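Long-range contact in gastrodianin-4 (Gastrodia elata, PDB 1XD6), which probably binds mannose as a monomeric monocot lectin of the bulb-type family and probably acts against fungi: residues 4-12 against 51-59. Sequence-based numbering, arbitrary orientation.
Sequences LNAGKSLGA and NCILKMQRD. With SO4 (sulfate ion), chain B.
The carbonyl oxygen of M56 is gripped by G7 N at 2.8 Å (N-H...O 160°), and A6 CA adds a CA-H...O contact to the same oxygen. This is the edge of one four-stranded antiparallel sheet of the beta-prism II fold of bulb-type lectins: strand 9-10 pairs with 52-56, while 3-5 belongs to another sheet, so the type II turn N5-K8 carries the chain from one sheet to the other. Beyond the turn, M56 N to K8 O and L10 N to L54 O (2.8 Å) flank the non-hydrogen-bonded S9-K55 pair; L54 N to L10 O at 2.9 Å completes the hydrogen-bonded L10-L54 pair. Inside, L10 and L54 point the same way, L10 CD1 4.2 Å from L54 CD2, whereas L4 and M56 run counter to each other, L4 CD2 4.0 Å from M56 CB. L54 also meets M25 of strand 21-25, in the third sheet. On the S9 face, K55 bends at chi2 (110°), bringing K55 NZ to G7 O at 3.1 Å from above the carbonyl plane. O4 of a sulfate, probably from the crystallisation liquor, accepts a hydrogen bond from R58 N at 2.9 Å. The R58 guanidinium lies flat against the turn, with G7 CA 3.5 Å above its centre.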
# COMPACT_ATOMS: atom_id res chain seq x y z
N LEU A 4 -1.95 5.34 5.92
CA LEU A 4 -3.02 4.38 6.16
C LEU A 4 -2.67 3.58 7.40
O LEU A 4 -1.67 2.88 7.42
CB LEU A 4 -3.16 3.45 4.96
CG LEU A 4 -4.29 2.41 4.92
CD1 LEU A 4 -5.69 3.05 5.04
CD2 LEU A 4 -4.22 1.59 3.65
N ASN A 5 -3.50 3.71 8.43
CA ASN A 5 -3.32 2.99 9.68
C ASN A 5 -3.77 1.53 9.62
O ASN A 5 -4.69 1.18 8.86
CB ASN A 5 -4.04 3.71 10.83
CG ASN A 5 -3.53 5.13 11.05
OD1 ASN A 5 -2.33 5.40 11.03
ND2 ASN A 5 -4.47 6.06 11.25
N ALA A 6 -3.12 0.70 10.42
CA ALA A 6 -3.50 -0.71 10.57
C ALA A 6 -4.98 -0.81 10.91
O ALA A 6 -5.48 -0.04 11.73
CB ALA A 6 -2.67 -1.38 11.66
N GLY A 7 -5.66 -1.74 10.26
CA GLY A 7 -7.08 -1.97 10.46
C GLY A 7 -7.95 -1.28 9.44
O GLY A 7 -9.16 -1.49 9.42
N LYS A 8 -7.33 -0.44 8.61
CA LYS A 8 -8.04 0.34 7.60
C LYS A 8 -7.72 -0.20 6.20
O LYS A 8 -6.77 -0.94 6.01
CB LYS A 8 -7.65 1.83 7.67
CG LYS A 8 -8.11 2.57 8.93
CD LYS A 8 -9.61 2.88 8.91
CE LYS A 8 -9.94 4.10 9.76
NZ LYS A 8 -9.22 4.10 11.08
N SER A 9 -8.52 0.20 5.23
CA SER A 9 -8.33 -0.26 3.88
C SER A 9 -8.59 0.87 2.89
O SER A 9 -9.22 1.87 3.24
CB SER A 9 -9.23 -1.49 3.61
OG SER A 9 -10.58 -1.19 3.90
N LEU A 10 -8.05 0.73 1.69
CA LEU A 10 -8.40 1.59 0.57
C LEU A 10 -9.26 0.77 -0.39
O LEU A 10 -8.85 -0.30 -0.81
CB LEU A 10 -7.14 2.07 -0.16
CG LEU A 10 -6.22 3.04 0.60
CD1 LEU A 10 -5.05 3.44 -0.30
CD2 LEU A 10 -6.98 4.27 1.06
N GLY A 11 -10.43 1.30 -0.74
CA GLY A 11 -11.26 0.70 -1.77
C GLY A 11 -10.71 0.95 -3.15
O GLY A 11 -9.65 1.58 -3.30
N ALA A 12 -11.40 0.45 -4.18
CA ALA A 12 -11.01 0.70 -5.57
C ALA A 12 -11.02 2.19 -5.83
O ALA A 12 -11.99 2.88 -5.49
CB ALA A 12 -11.95 -0.01 -6.54
N ASN A 51 -12.73 -5.55 -8.25
CA ASN A 51 -13.16 -5.03 -6.97
C ASN A 51 -12.13 -5.33 -5.87
O ASN A 51 -12.49 -5.76 -4.77
CB ASN A 51 -14.55 -5.59 -6.59
CG ASN A 51 -15.62 -5.27 -7.64
OD1 ASN A 51 -15.79 -4.12 -8.04
ND2 ASN A 51 -16.33 -6.31 -8.09
N CYS A 52 -10.85 -5.12 -6.17
CA CYS A 52 -9.81 -5.30 -5.18
C CYS A 52 -9.81 -4.16 -4.19
O CYS A 52 -10.16 -3.02 -4.54
CB CYS A 52 -8.46 -5.46 -5.83
SG CYS A 52 -8.45 -6.81 -7.03
N ILE A 53 -9.45 -4.48 -2.94
CA ILE A 53 -9.24 -3.49 -1.90
C ILE A 53 -7.86 -3.73 -1.29
O ILE A 53 -7.37 -4.86 -1.28
CB ILE A 53 -10.35 -3.58 -0.79
CG1 ILE A 53 -10.35 -4.94 -0.11
CG2 ILE A 53 -11.73 -3.30 -1.36
CD1 ILE A 53 -9.65 -4.93 1.26
N LEU A 54 -7.25 -2.66 -0.79
CA LEU A 54 -5.97 -2.74 -0.13
C LEU A 54 -6.19 -2.73 1.37
O LEU A 54 -6.87 -1.85 1.87
CB LEU A 54 -5.07 -1.56 -0.54
CG LEU A 54 -3.69 -1.53 0.15
CD1 LEU A 54 -2.84 -2.68 -0.37
CD2 LEU A 54 -3.00 -0.20 -0.13
N LYS A 55 -5.62 -3.70 2.08
CA LYS A 55 -5.78 -3.74 3.52
C LYS A 55 -4.44 -3.65 4.24
O LYS A 55 -3.56 -4.49 4.02
CB LYS A 55 -6.59 -4.98 3.94
CG LYS A 55 -6.78 -5.11 5.45
CD LYS A 55 -8.24 -4.87 5.85
CE LYS A 55 -8.34 -4.49 7.33
NZ LYS A 55 -9.69 -3.95 7.69
N MET A 56 -4.30 -2.64 5.09
CA MET A 56 -3.13 -2.53 5.96
C MET A 56 -3.53 -3.30 7.21
O MET A 56 -4.32 -2.81 8.03
CB MET A 56 -2.81 -1.06 6.28
CG MET A 56 -1.60 -0.83 7.23
SD MET A 56 0.02 -1.34 6.56
CE MET A 56 0.35 -2.80 7.55
N GLN A 57 -3.02 -4.52 7.33
CA GLN A 57 -3.51 -5.44 8.36
C GLN A 57 -2.88 -5.13 9.70
O GLN A 57 -1.77 -4.60 9.77
CB GLN A 57 -3.27 -6.91 7.98
CG GLN A 57 -4.09 -7.38 6.80
CD GLN A 57 -3.96 -8.87 6.51
OE1 GLN A 57 -4.76 -9.42 5.75
NE2 GLN A 57 -2.97 -9.53 7.10
N ARG A 58 -3.58 -5.51 10.77
CA ARG A 58 -3.09 -5.27 12.12
C ARG A 58 -1.83 -6.07 12.47
O ARG A 58 -1.21 -5.81 13.50
CB ARG A 58 -4.21 -5.45 13.15
CG ARG A 58 -5.28 -4.39 13.05
CD ARG A 58 -6.38 -4.51 14.08
NE ARG A 58 -7.66 -4.02 13.55
CZ ARG A 58 -8.13 -2.79 13.74
NH1 ARG A 58 -7.44 -1.91 14.45
NH2 ARG A 58 -9.31 -2.44 13.22
N ASP A 59 -1.45 -7.02 11.61
CA ASP A 59 -0.21 -7.78 11.79
C ASP A 59 1.00 -7.21 11.01
O ASP A 59 2.08 -7.79 11.03
CB ASP A 59 -0.41 -9.28 11.46
CG ASP A 59 -0.64 -9.53 9.97
OD1 ASP A 59 -1.41 -8.78 9.35
OD2 ASP A 59 -0.08 -10.44 9.32
S SO4 B . -7.15 -6.81 10.17
O1 SO4 B . -7.31 -7.30 8.80
O2 SO4 B . -8.23 -7.37 10.98
O3 SO4 B . -7.23 -5.37 10.11
O4 SO4 B . -5.88 -7.20 10.73
O HOH W 1 -12.86 -2.22 -4.60